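Local coordinates for probable hydrolase (Pseudomonas aeruginosa, PDB 3OM8), which probably hydrolyses an ester or lactone substrate as an alpha/beta hydrolase, perhaps as a 3-oxoadipate enol-lactonase, at residues Gly158-Pro162 with Val245-Glu251. Numbering follows the deposited sequence.
Sequences GNWFP and VHLSNVE
This is a cap-to-core contact of an alpha/beta hydrolase. The end of helix 150-160, in the helical insertion after strand 118-124, meets the loop that follows strand 238-242 and carries the probable catalytic histidine. Trp160 and His246 lie nearest, CA to CA 5.1 Å. Phe161 leaves helical geometry (phi/psi -117/149), and Pro162 occupies the N-cap position before helix 163-167. Trp160 (chi1 m) sets its five-membered ring near parallel to the His246 ring (chi1 t), planes at 22°, but slid apart with centroids 5.2 Å away. Leu247 CD1 packs 3.6 Å from Phe161 CZ and 3.9 Å from Trp160 CE3. Val245 CG2 sits 3.7 Å from Pro162 CD. No direct hydrogen bond joins the segments. Instead, one water donates to Trp160 O (2.5 Å) and Glu251 OE1 (2.8 Å) and accepts from Leu247 N (2.7 Å). Glu251 OE1 also accepts from Val245 N (2.9 Å). His246 meets Trp160 through carbon, while its nitrogens bond Asp219 and, weakly, Ser101, consistent with a catalytic triad.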
loop_
_atom_site.group_PDB
_atom_site.type_symbol
_atom_site.label_atom_id
_atom_site.label_comp_id
_atom_site.label_asym_id
_atom_site.label_seq_id
_atom_site.Cartn_x
_atom_site.Cartn_y
_atom_site.Cartn_z
ATOM N N GLY B 158 15.907 10.914 15.899
ATOM C CA GLY B 158 14.641 10.772 16.582
ATOM C C GLY B 158 13.470 10.613 15.632
ATOM O O GLY B 158 12.502 9.932 15.967
ATOM N N ASN B 159 13.553 11.237 14.455
ATOM C CA ASN B 159 12.507 11.102 13.439
ATOM C C ASN B 159 12.709 9.904 12.524
ATOM O O ASN B 159 11.757 9.413 11.925
ATOM C CB ASN B 159 12.412 12.357 12.568
ATOM C CG ASN B 159 11.852 13.545 13.319
ATOM O OD1 ASN B 159 10.634 13.730 13.420
ATOM N ND2 ASN B 159 12.741 14.353 13.862
ATOM N N TRP B 160 13.956 9.460 12.408
ATOM C CA TRP B 160 14.339 8.441 11.437
ATOM C C TRP B 160 14.089 7.031 11.950
ATOM O O TRP B 160 13.753 6.144 11.186
ATOM C CB TRP B 160 15.823 8.546 11.118
ATOM C CG TRP B 160 16.213 9.620 10.152
ATOM C CD1 TRP B 160 15.388 10.465 9.471
ATOM C CD2 TRP B 160 17.549 9.956 9.758
ATOM N NE1 TRP B 160 16.132 11.307 8.676
ATOM C CE2 TRP B 160 17.460 11.007 8.830
ATOM C CE3 TRP B 160 18.811 9.458 10.095
ATOM C CZ2 TRP B 160 18.579 11.566 8.233
ATOM C CZ3 TRP B 160 19.923 10.014 9.499
ATOM C CH2 TRP B 160 19.801 11.059 8.582
ATOM N N PHE B 161 14.293 6.817 13.240
ATOM C CA PHE B 161 14.243 5.471 13.768
ATOM C C PHE B 161 13.122 5.267 14.776
ATOM O O PHE B 161 12.737 6.201 15.499
ATOM C CB PHE B 161 15.589 5.077 14.393
ATOM C CG PHE B 161 16.716 5.026 13.412
ATOM C CD1 PHE B 161 16.779 4.026 12.459
ATOM C CD2 PHE B 161 17.705 5.989 13.427
ATOM C CE1 PHE B 161 17.814 3.983 11.542
ATOM C CE2 PHE B 161 18.736 5.951 12.514
ATOM C CZ PHE B 161 18.798 4.948 11.577
ATOM N N PRO B 162 12.594 4.031 14.820
ATOM C CA PRO B 162 11.702 3.619 15.901
ATOM C C PRO B 162 12.387 3.936 17.221
ATOM O O PRO B 162 13.542 3.557 17.395
ATOM C CB PRO B 162 11.616 2.097 15.716
ATOM C CG PRO B 162 11.898 1.869 14.270
ATOM C CD PRO B 162 12.875 2.933 13.872
ATOM N N VAL B 245 9.539 3.283 9.519
ATOM C CA VAL B 245 9.542 4.714 9.812
ATOM C C VAL B 245 10.073 5.506 8.611
ATOM O O VAL B 245 9.300 5.846 7.728
ATOM C CB VAL B 245 10.327 5.029 11.087
ATOM C CG1 VAL B 245 10.198 6.506 11.435
ATOM C CG2 VAL B 245 9.816 4.160 12.237
ATOM N N HIS B 246 11.371 5.788 8.544
ATOM C CA HIS B 246 11.854 6.618 7.429
ATOM C C HIS B 246 12.954 6.024 6.540
ATOM O O HIS B 246 12.984 6.283 5.339
ATOM C CB HIS B 246 12.247 8.028 7.896
ATOM C CG HIS B 246 12.611 8.954 6.775
ATOM N ND1 HIS B 246 11.707 9.350 5.813
ATOM C CD2 HIS B 246 13.780 9.568 6.467
ATOM C CE1 HIS B 246 12.303 10.159 4.954
ATOM N NE2 HIS B 246 13.562 10.310 5.331
ATOM N N LEU B 247 13.864 5.251 7.116
ATOM C CA LEU B 247 14.906 4.619 6.317
ATOM C C LEU B 247 14.530 3.153 6.112
ATOM O O LEU B 247 15.096 2.251 6.735
ATOM C CB LEU B 247 16.272 4.742 6.989
ATOM C CG LEU B 247 16.815 6.160 7.250
ATOM C CD1 LEU B 247 17.888 6.113 8.302
ATOM C CD2 LEU B 247 17.347 6.809 5.987
ATOM N N SER B 248 13.571 2.920 5.225
ATOM C CA SER B 248 12.974 1.587 5.110
ATOM C C SER B 248 13.960 0.540 4.584
ATOM O O SER B 248 13.841 -0.630 4.917
ATOM C CB SER B 248 11.681 1.638 4.297
ATOM O OG SER B 248 11.892 2.214 3.025
ATOM N N ASN B 249 14.963 0.965 3.814
ATOM C CA ASN B 249 16.018 0.045 3.385
ATOM C C ASN B 249 16.819 -0.474 4.567
ATOM O O ASN B 249 17.371 -1.573 4.522
ATOM C CB ASN B 249 16.957 0.688 2.364
ATOM C CG ASN B 249 17.809 1.824 2.965
ATOM O OD1 ASN B 249 17.286 2.771 3.551
ATOM N ND2 ASN B 249 19.121 1.729 2.796
ATOM N N VAL B 250 16.883 0.319 5.631
ATOM C CA VAL B 250 17.609 -0.082 6.832
ATOM C C VAL B 250 16.780 -1.066 7.673
ATOM O O VAL B 250 17.285 -2.081 8.163
ATOM C CB VAL B 250 18.001 1.164 7.675
ATOM C CG1 VAL B 250 18.631 0.761 9.013
ATOM C CG2 VAL B 250 18.928 2.065 6.870
ATOM N N GLU B 251 15.499 -0.761 7.828
ATOM C CA GLU B 251 14.636 -1.561 8.678
ATOM C C GLU B 251 14.236 -2.899 8.036
ATOM O O GLU B 251 14.152 -3.913 8.717
ATOM C CB GLU B 251 13.376 -0.778 9.012
ATOM C CG GLU B 251 13.498 0.168 10.183
ATOM C CD GLU B 251 12.194 0.875 10.438
ATOM O OE1 GLU B 251 12.080 2.027 9.979
ATOM O OE2 GLU B 251 11.280 0.269 11.058
HETATM O O HOH W 1 13.853 4.165 9.598
#